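Local coordinates for Tlr1789 protein (Thermosynechococcus elongatus, PDB 2X8X), which is the POTRA-containing N-terminal part of an Omp85 outer-membrane protein, and probably serves in protein targeting and the insertion of proteins into the outer membrane, at residues A[51-56]-A[71-76]; A[77-82]-A[101-106]; A[93-98]-A[117-122]. One frame throughout, in Å; residues are numbered along the deposited sequence.

Contact 1. Residues A[51-56]-A[71-76]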
loop_
_atom_site.group_PDB
_atom_site.type_symbol
_atom_site.label_atom_id
_atom_site.label_comp_id
_atom_site.label_asym_id
_atom_site.label_seq_id
_atom_site.Cartn_x
_atom_site.Cartn_y
_atom_site.Cartn_z
ATOM N N GLY A 51 10.843 -0.755 -13.515
ATOM C CA GLY A 51 10.656 -0.592 -12.071
ATOM C C GLY A 51 11.935 -0.441 -11.272
ATOM O O GLY A 51 11.849 -0.214 -10.072
ATOM N N PHE A 52 13.092 -0.526 -11.932
ATOM C CA PHE A 52 14.387 -0.396 -11.224
ATOM C C PHE A 52 14.962 1.019 -11.134
ATOM O O PHE A 52 16.017 1.220 -10.507
ATOM C CB PHE A 52 15.480 -1.264 -11.906
ATOM C CG PHE A 52 15.252 -2.741 -11.828
ATOM C CD1 PHE A 52 15.515 -3.440 -10.645
ATOM C CD2 PHE A 52 14.783 -3.446 -12.953
ATOM C CE1 PHE A 52 15.297 -4.810 -10.558
ATOM C CE2 PHE A 52 14.563 -4.841 -12.901
ATOM C CZ PHE A 52 14.846 -5.530 -11.703
ATOM N N PHE A 53 14.338 2.010 -11.770
ATOM C CA PHE A 53 15.044 3.296 -11.961
ATOM C C PHE A 53 14.290 4.474 -11.424
ATOM O O PHE A 53 13.098 4.617 -11.696
ATOM C CB PHE A 53 15.393 3.512 -13.459
ATOM C CG PHE A 53 16.171 2.368 -14.041
ATOM C CD1 PHE A 53 17.540 2.256 -13.821
ATOM C CD2 PHE A 53 15.539 1.390 -14.784
ATOM C CE1 PHE A 53 18.264 1.167 -14.328
ATOM C CE2 PHE A 53 16.256 0.315 -15.295
ATOM C CZ PHE A 53 17.606 0.201 -15.101
ATOM N N ALA A 54 14.976 5.293 -10.630
ATOM C CA ALA A 54 14.368 6.528 -10.144
ATOM C C ALA A 54 14.260 7.587 -11.239
ATOM O O ALA A 54 13.416 8.507 -11.147
ATOM C CB ALA A 54 15.188 7.105 -8.953
ATOM N N ASP A 55 15.122 7.502 -12.257
ATOM C CA ASP A 55 15.242 8.565 -13.202
ATOM C C ASP A 55 15.891 7.975 -14.449
ATOM O O ASP A 55 16.708 7.071 -14.355
ATOM C CB ASP A 55 16.098 9.727 -12.645
ATOM C CG ASP A 55 15.820 11.046 -13.379
ATOM O OD1 ASP A 55 15.128 11.049 -14.432
ATOM O OD2 ASP A 55 16.311 12.093 -12.911
ATOM N N VAL A 56 15.411 8.407 -15.617
ATOM C CA VAL A 56 15.885 7.920 -16.944
ATOM C C VAL A 56 15.910 9.151 -17.873
ATOM O O VAL A 56 14.853 9.822 -18.024
ATOM C CB VAL A 56 14.945 6.855 -17.548
ATOM C CG1 VAL A 56 15.563 6.275 -18.881
ATOM C CG2 VAL A 56 14.684 5.680 -16.536
ATOM N N PHE A 71 21.876 6.670 -22.757
ATOM C CA PHE A 71 20.793 6.543 -21.809
ATOM C C PHE A 71 21.314 6.739 -20.385
ATOM O O PHE A 71 21.996 5.875 -19.877
ATOM C CB PHE A 71 20.121 5.194 -22.004
ATOM C CG PHE A 71 19.245 5.166 -23.213
ATOM C CD1 PHE A 71 19.651 4.527 -24.390
ATOM C CD2 PHE A 71 17.992 5.817 -23.181
ATOM C CE1 PHE A 71 18.785 4.525 -25.517
ATOM C CE2 PHE A 71 17.144 5.832 -24.261
ATOM C CZ PHE A 71 17.533 5.145 -25.448
ATOM N N VAL A 72 21.003 7.863 -19.752
ATOM C CA VAL A 72 21.490 8.038 -18.361
ATOM C C VAL A 72 20.397 7.579 -17.378
ATOM O O VAL A 72 19.304 8.111 -17.391
ATOM C CB VAL A 72 21.884 9.502 -18.038
ATOM C CG1 VAL A 72 22.672 9.562 -16.693
ATOM C CG2 VAL A 72 22.758 10.080 -19.174
ATOM N N VAL A 73 20.769 6.641 -16.517
ATOM C CA VAL A 73 19.871 5.922 -15.679
ATOM C C VAL A 73 20.379 6.091 -14.246
ATOM O O VAL A 73 21.593 6.175 -14.045
ATOM C CB VAL A 73 19.976 4.519 -16.215
ATOM C CG1 VAL A 73 20.468 3.490 -15.268
ATOM C CG2 VAL A 73 18.814 4.182 -17.131
ATOM N N ARG A 74 19.442 6.200 -13.272
ATOM C CA ARG A 74 19.734 6.391 -11.841
ATOM C C ARG A 74 18.833 5.336 -11.164
ATOM O O ARG A 74 17.616 5.509 -11.110
ATOM C CB ARG A 74 19.354 7.824 -11.386
ATOM C CG ARG A 74 19.744 8.116 -9.954
ATOM C CD ARG A 74 19.411 9.603 -9.575
ATOM N NE ARG A 74 18.641 9.333 -8.401
ATOM C CZ ARG A 74 17.402 9.702 -8.121
ATOM N NH1 ARG A 74 16.722 10.590 -8.838
ATOM N NH2 ARG A 74 16.904 9.199 -7.020
ATOM N N PRO A 75 19.399 4.179 -10.865
ATOM C CA PRO A 75 18.689 3.097 -10.271
ATOM C C PRO A 75 18.238 3.475 -8.847
ATOM O O PRO A 75 18.863 4.371 -8.181
ATOM C CB PRO A 75 19.744 2.024 -10.129
ATOM C CG PRO A 75 20.895 2.478 -11.158
ATOM C CD PRO A 75 20.816 3.895 -11.157
ATOM N N TYR A 76 17.213 2.780 -8.365
ATOM C CA TYR A 76 16.904 2.870 -6.944
ATOM C C TYR A 76 18.107 2.195 -6.249
ATOM O O TYR A 76 18.804 1.455 -6.901
ATOM C CB TYR A 76 15.597 2.143 -6.577
ATOM C CG TYR A 76 14.365 2.780 -7.207
ATOM C CD1 TYR A 76 13.926 4.056 -6.808
ATOM C CD2 TYR A 76 13.627 2.112 -8.169
ATOM C CE1 TYR A 76 12.812 4.684 -7.403
ATOM C CE2 TYR A 76 12.532 2.711 -8.738
ATOM C CZ TYR A 76 12.132 4.014 -8.353
ATOM O OH TYR A 76 11.001 4.599 -8.958
#
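The Tyr-76 ring lies with one face against the backbone of 51-56: Ala-54 N sits 3.8 Å above the plane over its centre, and the carbonyl carbon of Phe-53 lies over the same ring nearer its rim. At the edge, in the ring plane, the Gly-51 carbonyl comes in, its O 3.3 Å from Tyr-76 CE2. CG of Tyr-76 is anti to its carbonyl carbon (chi1 -65°), which puts the start of the ring beside the backbone N. That N donates to Phe-52 O at 2.9 Å in a nearly straight bond (163°); main chain and ring of Tyr-76 thus both meet the backbone of 51-54.

Phe-53 carries Val-73 CG2 over one face, offset toward the rim, and the CB of its own neighbour Phe-52 over the opposite face. Val-73 CG1 is modelled 3.3 Å from Phe-53 CE1, but with an eclipsed chi1 (119°), so that closeness is doubtful. The third flat group, the guanidinium of Arg-74, has Ala-54 CB over one face, shifted toward NH2. Asp-55 OD2 stays 4.4 Å from Arg-74 NH1, too far for a salt bridge, though the opposite charges may still attract.

Between the two antiparallel strands there is a classic beta bulge, with Ala-54 and Asp-55 both facing Arg-74. Arg-74 O takes the Ala-54 N at 2.7 Å and, weakly, the Asp-55 N, while Arg-74 N returns a bond to Asp-55 O. The register slips by one residue between Phe-53 and Asp-55.

The pair belongs to the hairpin of strands 53-63 and 66-75 in the first POTRA repeat. Strand 53-63 forms an edge of its sheet; 66-75 also pairs with strand 5-13. Phe-53 packs onto Leu-19 and Val-23 of helix 17-26 and Ile-47 of helix 37-48, while Val-56 touches Thr-44 and Phe-48 of the latter.

Contact 2. Residues A[77-82]-A[101-106]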
loop_
_atom_site.group_PDB
_atom_site.type_symbol
_atom_site.label_atom_id
_atom_site.label_comp_id
_atom_site.label_asym_id
_atom_site.label_seq_id
_atom_site.Cartn_x
_atom_site.Cartn_y
_atom_site.Cartn_z
ATOM N N PRO A 77 18.341 2.476 -4.944
ATOM C CA PRO A 77 19.443 1.904 -4.163
ATOM C C PRO A 77 19.235 0.409 -4.002
ATOM O O PRO A 77 18.101 -0.093 -4.175
ATOM C CB PRO A 77 19.248 2.515 -2.755
ATOM C CG PRO A 77 18.239 3.620 -2.888
ATOM C CD PRO A 77 17.480 3.408 -4.162
ATOM N N VAL A 78 20.293 -0.313 -3.639
ATOM C CA VAL A 78 20.153 -1.702 -3.216
ATOM C C VAL A 78 19.292 -1.698 -1.937
ATOM O O VAL A 78 19.507 -0.885 -1.039
ATOM C CB VAL A 78 21.506 -2.394 -2.976
ATOM C CG1 VAL A 78 21.318 -3.768 -2.318
ATOM C CG2 VAL A 78 22.217 -2.625 -4.342
ATOM N N LEU A 79 18.298 -2.563 -1.898
ATOM C CA LEU A 79 17.409 -2.598 -0.746
ATOM C C LEU A 79 18.065 -3.232 0.483
ATOM O O LEU A 79 18.511 -4.408 0.430
ATOM C CB LEU A 79 16.121 -3.390 -1.137
ATOM C CG LEU A 79 15.103 -3.507 0.010
ATOM C CD1 LEU A 79 14.540 -2.085 0.389
ATOM C CD2 LEU A 79 13.960 -4.428 -0.363
ATOM N N ARG A 80 18.110 -2.495 1.601
ATOM C CA ARG A 80 18.727 -3.024 2.831
ATOM C C ARG A 80 17.736 -3.372 3.953
ATOM O O ARG A 80 18.046 -4.191 4.833
ATOM C CB ARG A 80 19.698 -2.003 3.428
ATOM C CG ARG A 80 20.797 -1.595 2.473
ATOM C CD ARG A 80 21.672 -2.769 2.072
ATOM N NE ARG A 80 22.679 -2.287 1.110
ATOM C CZ ARG A 80 23.558 -3.078 0.527
ATOM N NH1 ARG A 80 23.530 -4.396 0.773
ATOM N NH2 ARG A 80 24.411 -2.554 -0.333
ATOM N N ALA A 81 16.571 -2.737 3.948
ATOM C CA ALA A 81 15.592 -2.976 5.020
ATOM C C ALA A 81 14.280 -2.356 4.654
ATOM O O ALA A 81 14.211 -1.341 3.866
ATOM C CB ALA A 81 16.091 -2.313 6.410
ATOM N N VAL A 82 13.198 -2.947 5.212
ATOM C CA VAL A 82 11.877 -2.306 5.042
ATOM C C VAL A 82 11.349 -2.228 6.466
ATOM O O VAL A 82 11.400 -3.221 7.162
ATOM C CB VAL A 82 10.913 -3.136 4.194
ATOM C CG1 VAL A 82 9.529 -2.396 4.028
ATOM C CG2 VAL A 82 11.557 -3.443 2.796
ATOM N N PRO A 101 13.128 -11.737 0.479
ATOM C CA PRO A 101 13.705 -12.134 -0.823
ATOM C C PRO A 101 14.300 -10.971 -1.653
ATOM O O PRO A 101 15.106 -11.196 -2.587
ATOM C CB PRO A 101 12.526 -12.764 -1.565
ATOM C CG PRO A 101 11.620 -13.408 -0.390
ATOM C CD PRO A 101 11.732 -12.243 0.655
ATOM N N GLN A 102 13.899 -9.754 -1.310
ATOM C CA GLN A 102 14.297 -8.546 -2.046
ATOM C C GLN A 102 15.553 -7.849 -1.496
ATOM O O GLN A 102 16.121 -6.936 -2.162
ATOM C CB GLN A 102 13.134 -7.526 -2.045
ATOM C CG GLN A 102 11.922 -8.047 -2.791
ATOM C CD GLN A 102 10.732 -7.081 -2.738
ATOM O OE1 GLN A 102 9.614 -7.495 -2.378
ATOM N NE2 GLN A 102 10.950 -5.829 -3.068
ATOM N N ILE A 103 15.946 -8.232 -0.280
ATOM C CA ILE A 103 16.993 -7.473 0.441
ATOM C C ILE A 103 18.332 -7.841 -0.215
ATOM O O ILE A 103 18.498 -8.993 -0.573
ATOM C CB ILE A 103 16.926 -7.775 1.956
ATOM C CG1 ILE A 103 15.778 -6.927 2.577
ATOM C CG2 ILE A 103 18.250 -7.324 2.656
ATOM C CD1 ILE A 103 15.079 -7.583 3.669
ATOM N N GLY A 104 19.219 -6.872 -0.517
ATOM C CA GLY A 104 20.510 -7.149 -1.117
ATOM C C GLY A 104 20.571 -6.989 -2.617
ATOM O O GLY A 104 21.661 -7.185 -3.204
ATOM N N ARG A 105 19.462 -6.591 -3.279
ATOM C CA ARG A 105 19.570 -6.245 -4.704
ATOM C C ARG A 105 18.866 -4.969 -4.910
ATOM O O ARG A 105 18.119 -4.529 -4.042
ATOM C CB ARG A 105 18.895 -7.277 -5.616
ATOM C CG ARG A 105 18.554 -8.580 -5.000
ATOM C CD ARG A 105 18.040 -9.462 -6.163
ATOM N NE ARG A 105 16.628 -9.196 -6.420
ATOM C CZ ARG A 105 15.660 -9.857 -5.804
ATOM N NH1 ARG A 105 16.026 -10.830 -4.971
ATOM N NH2 ARG A 105 14.365 -9.592 -6.049
ATOM N N THR A 106 19.074 -4.365 -6.062
ATOM C CA THR A 106 18.502 -3.090 -6.364
ATOM C C THR A 106 16.989 -3.188 -6.081
ATOM O O THR A 106 16.337 -4.183 -6.459
ATOM C CB THR A 106 18.618 -2.855 -7.888
ATOM O OG1 THR A 106 19.998 -2.773 -8.195
ATOM C CG2 THR A 106 17.907 -1.515 -8.319
#
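Leu-79 reaches into the turn of 101-106, and its side chain can be followed atom by atom. CB lies 3.7 Å from Gln-102 O and equally close to Arg-105 O, between the carbonyls of the first and last residues of a type II beta turn. CG is anti to the backbone N (chi1 179°) and passes Gln-102 O more loosely. At the tip CD2 meets the aliphatic start of Gln-102, 3.6 Å from its CB, the two side chains crossing at a slant, and it also approaches Ile-103 CG1.

The backbone of Leu-79 is gripped at both ends. Its N donates to Arg-105 O at 2.9 Å, almost straight at N-H (172°) but with the donor well above the carbonyl plane. Its O accepts the Gly-104 N at 2.7 Å, nearly in line with its own C=O bond, and Ile-103 CA adds a CH...O contact to that oxygen. Gly-104 has positive phi (97°), as expected at the third position of this turn, where a CB would jam against the preceding carbonyl O.

Beside this, Val-78 lays CG1 against the turn, 3.3 Å from Gly-104 C. The same methyl sits over the centre of the Arg-80 guanidinium, within its own segment. Val-78 and Thr-106 make a single backbone bridge.

Among its surroundings, 77-82 runs from the loop after strand 66-75 into strand 81-85, an edge strand of the second POTRA sheet, while 101-106 is the link between helices 92-99 and 109-125. Arg-105 turns to Glu-111 of the second helix in a salt bridge. Leu-79 also packs on Val-145 of strand 144-150, and Val-82 on Val-95 and Phe-99 of helix 92-99.

Contact 3. Residues A[93-98]-A[117-122]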
loop_
_atom_site.group_PDB
_atom_site.type_symbol
_atom_site.label_atom_id
_atom_site.label_comp_id
_atom_site.label_asym_id
_atom_site.label_seq_id
_atom_site.Cartn_x
_atom_site.Cartn_y
_atom_site.Cartn_z
ATOM N N GLU A 93 8.697 -8.065 12.475
ATOM C CA GLU A 93 9.260 -9.356 12.016
ATOM C C GLU A 93 8.534 -9.964 10.797
ATOM O O GLU A 93 9.146 -10.633 9.952
ATOM C CB GLU A 93 9.270 -10.402 13.132
ATOM C CG GLU A 93 10.306 -10.169 14.246
ATOM C CD GLU A 93 9.923 -8.987 15.156
ATOM O OE1 GLU A 93 8.723 -8.872 15.561
ATOM O OE2 GLU A 93 10.825 -8.162 15.456
ATOM N N LYS A 94 7.212 -9.811 10.760
ATOM C CA LYS A 94 6.427 -10.279 9.604
ATOM C C LYS A 94 6.766 -9.466 8.345
ATOM O O LYS A 94 6.872 -9.998 7.251
ATOM C CB LYS A 94 4.918 -10.164 9.941
ATOM C CG LYS A 94 3.988 -10.602 8.851
ATOM C CD LYS A 94 4.297 -12.008 8.405
ATOM C CE LYS A 94 3.292 -12.412 7.351
ATOM N NZ LYS A 94 3.100 -13.852 7.444
ATOM N N VAL A 95 6.905 -8.152 8.513
ATOM C CA VAL A 95 7.393 -7.270 7.435
ATOM C C VAL A 95 8.756 -7.723 6.920
ATOM O O VAL A 95 8.939 -7.836 5.689
ATOM C CB VAL A 95 7.398 -5.762 7.849
ATOM C CG1 VAL A 95 8.192 -4.985 6.868
ATOM C CG2 VAL A 95 5.975 -5.206 7.909
ATOM N N ASN A 96 9.668 -8.097 7.828
ATOM C CA ASN A 96 11.035 -8.551 7.450
ATOM C C ASN A 96 10.955 -9.835 6.653
ATOM O O ASN A 96 11.638 -10.014 5.627
ATOM C CB ASN A 96 11.965 -8.801 8.664
ATOM C CG ASN A 96 12.312 -7.531 9.452
ATOM O OD1 ASN A 96 12.678 -7.599 10.651
ATOM N ND2 ASN A 96 12.212 -6.378 8.816
ATOM N N GLU A 97 10.101 -10.742 7.107
ATOM C CA GLU A 97 9.874 -11.985 6.356
ATOM C C GLU A 97 9.253 -11.760 4.944
ATOM O O GLU A 97 9.704 -12.336 3.949
ATOM C CB GLU A 97 9.047 -12.892 7.249
ATOM C CG GLU A 97 8.320 -14.045 6.610
ATOM C CD GLU A 97 7.335 -14.690 7.617
ATOM O OE1 GLU A 97 7.389 -14.334 8.846
ATOM O OE2 GLU A 97 6.522 -15.548 7.179
ATOM N N ILE A 98 8.208 -10.946 4.827
ATOM C CA ILE A 98 7.649 -10.611 3.481
ATOM C C ILE A 98 8.689 -10.082 2.475
ATOM O O ILE A 98 8.764 -10.541 1.325
ATOM C CB ILE A 98 6.422 -9.614 3.613
ATOM C CG1 ILE A 98 5.263 -10.343 4.261
ATOM C CG2 ILE A 98 6.031 -8.932 2.239
ATOM C CD1 ILE A 98 4.229 -9.351 4.855
ATOM N N GLU A 117 1.215 -5.645 -1.410
ATOM C CA GLU A 117 0.009 -6.484 -1.564
ATOM C C GLU A 117 -0.021 -7.687 -0.602
ATOM O O GLU A 117 -1.091 -8.079 -0.142
ATOM C CB GLU A 117 -0.222 -6.985 -2.989
ATOM C CG GLU A 117 -0.603 -5.883 -3.979
ATOM C CD GLU A 117 -1.538 -4.750 -3.357
ATOM O OE1 GLU A 117 -2.617 -5.046 -2.733
ATOM O OE2 GLU A 117 -1.197 -3.533 -3.519
ATOM N N LYS A 118 1.138 -8.255 -0.291
ATOM C CA LYS A 118 1.206 -9.299 0.746
ATOM C C LYS A 118 0.808 -8.774 2.104
ATOM O O LYS A 118 0.200 -9.486 2.929
ATOM C CB LYS A 118 2.632 -9.865 0.804
ATOM C CG LYS A 118 2.782 -10.979 -0.303
ATOM C CD LYS A 118 4.199 -11.568 -0.237
ATOM C CE LYS A 118 5.203 -10.519 -0.858
ATOM N NZ LYS A 118 5.773 -10.631 -2.277
ATOM N N ILE A 119 1.183 -7.540 2.396
ATOM C CA ILE A 119 0.768 -6.985 3.718
ATOM C C ILE A 119 -0.786 -6.828 3.767
ATOM O O ILE A 119 -1.441 -7.185 4.756
ATOM C CB ILE A 119 1.478 -5.652 3.976
ATOM C CG1 ILE A 119 2.949 -5.856 4.310
ATOM C CG2 ILE A 119 0.738 -4.871 5.083
ATOM C CD1 ILE A 119 3.718 -4.443 4.250
ATOM N N ASN A 120 -1.364 -6.277 2.718
ATOM C CA ASN A 120 -2.837 -6.009 2.679
ATOM C C ASN A 120 -3.571 -7.318 2.696
ATOM O O ASN A 120 -4.651 -7.414 3.276
ATOM C CB ASN A 120 -3.215 -5.219 1.426
ATOM C CG ASN A 120 -2.618 -3.798 1.425
ATOM O OD1 ASN A 120 -2.252 -3.272 2.492
ATOM N ND2 ASN A 120 -2.532 -3.167 0.241
ATOM N N THR A 121 -2.968 -8.364 2.098
ATOM C CA THR A 121 -3.550 -9.701 2.168
ATOM C C THR A 121 -3.436 -10.271 3.578
ATOM O O THR A 121 -4.371 -10.889 4.059
ATOM C CB THR A 121 -2.906 -10.691 1.135
ATOM O OG1 THR A 121 -3.101 -10.159 -0.171
ATOM C CG2 THR A 121 -3.545 -12.047 1.209
ATOM N N PHE A 122 -2.319 -10.070 4.259
ATOM C CA PHE A 122 -2.252 -10.463 5.660
ATOM C C PHE A 122 -3.407 -9.834 6.479
ATOM O O PHE A 122 -4.135 -10.559 7.174
ATOM C CB PHE A 122 -0.906 -10.159 6.282
ATOM C CG PHE A 122 -0.914 -10.203 7.801
ATOM C CD1 PHE A 122 -0.686 -11.422 8.476
ATOM C CD2 PHE A 122 -1.169 -9.037 8.547
ATOM C CE1 PHE A 122 -0.691 -11.483 9.902
ATOM C CE2 PHE A 122 -1.199 -9.059 9.965
ATOM C CZ PHE A 122 -0.958 -10.289 10.655
#
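Ile-98 projects from helix 92-99 toward Lys-118 and Ile-119 of helix 109-125, and meets them through both branches. CG2 is anti to the backbone N and lies against the aliphatic chain of Lys-118, 3.6 Å from its CE and 3.8 Å from its CB. The two side chains slide past each other in opposite directions, and the one methyl meets the lysine at both CB and CE. Lys-118 bends at chi3 (-75°), which turns CE toward this methyl.

The other branch of Ile-98 goes to Ile-119. CD1 of Ile-98 rests 3.8 Å from Ile-119 CG1, with the side chains crossing at about a right angle. Ile-119 points its own CD1 toward Val-95 CG2, a looser contact at 4.4 Å, and also reaches Leu-90 in a loop and Val-133 of strand 132-139. Toward the other end of the interface Lys-94 CE approaches Phe-122 CD1 at 4.3 Å, obliquely to the ring.

No hydrogen bond crosses between the segments; methyls, methylenes and one ring make the contact. The short axes stay 10.7 Å apart at an angle of 135°, midway between perpendicular and antiparallel. Val-95 turns to Val-82 and Val-84 of strand 81-85. Two helices packed together on a three-stranded mixed sheet, in the order beta-alpha-alpha-beta-beta, are the hallmark of the POTRA fold.

How the contacts relate
The contacts lead from the first POTRA repeat of this fragment (contact 1) into the second (contacts 2 and 3). Contact 1 closes before contact 2 opens, and they meet at the junction: Tyr-76 O is 3.4 Å from Thr-106 CG2, and Phe-52 CD1 is 3.9 Å from the same methyl. Their centres lie about 16 Å apart. Contacts 2 and 3 alternate along the sequence within the second repeat, with centres about 15 Å apart; Val-82 O sits 3.7 Å from Val-95 CG1, where strand 81-85 meets helix 92-99. Contacts 1 and 3 do not touch, their nearest atoms about 14 Å apart. Contact 2 thus lies between the hairpin of one repeat and the helix pair of the next.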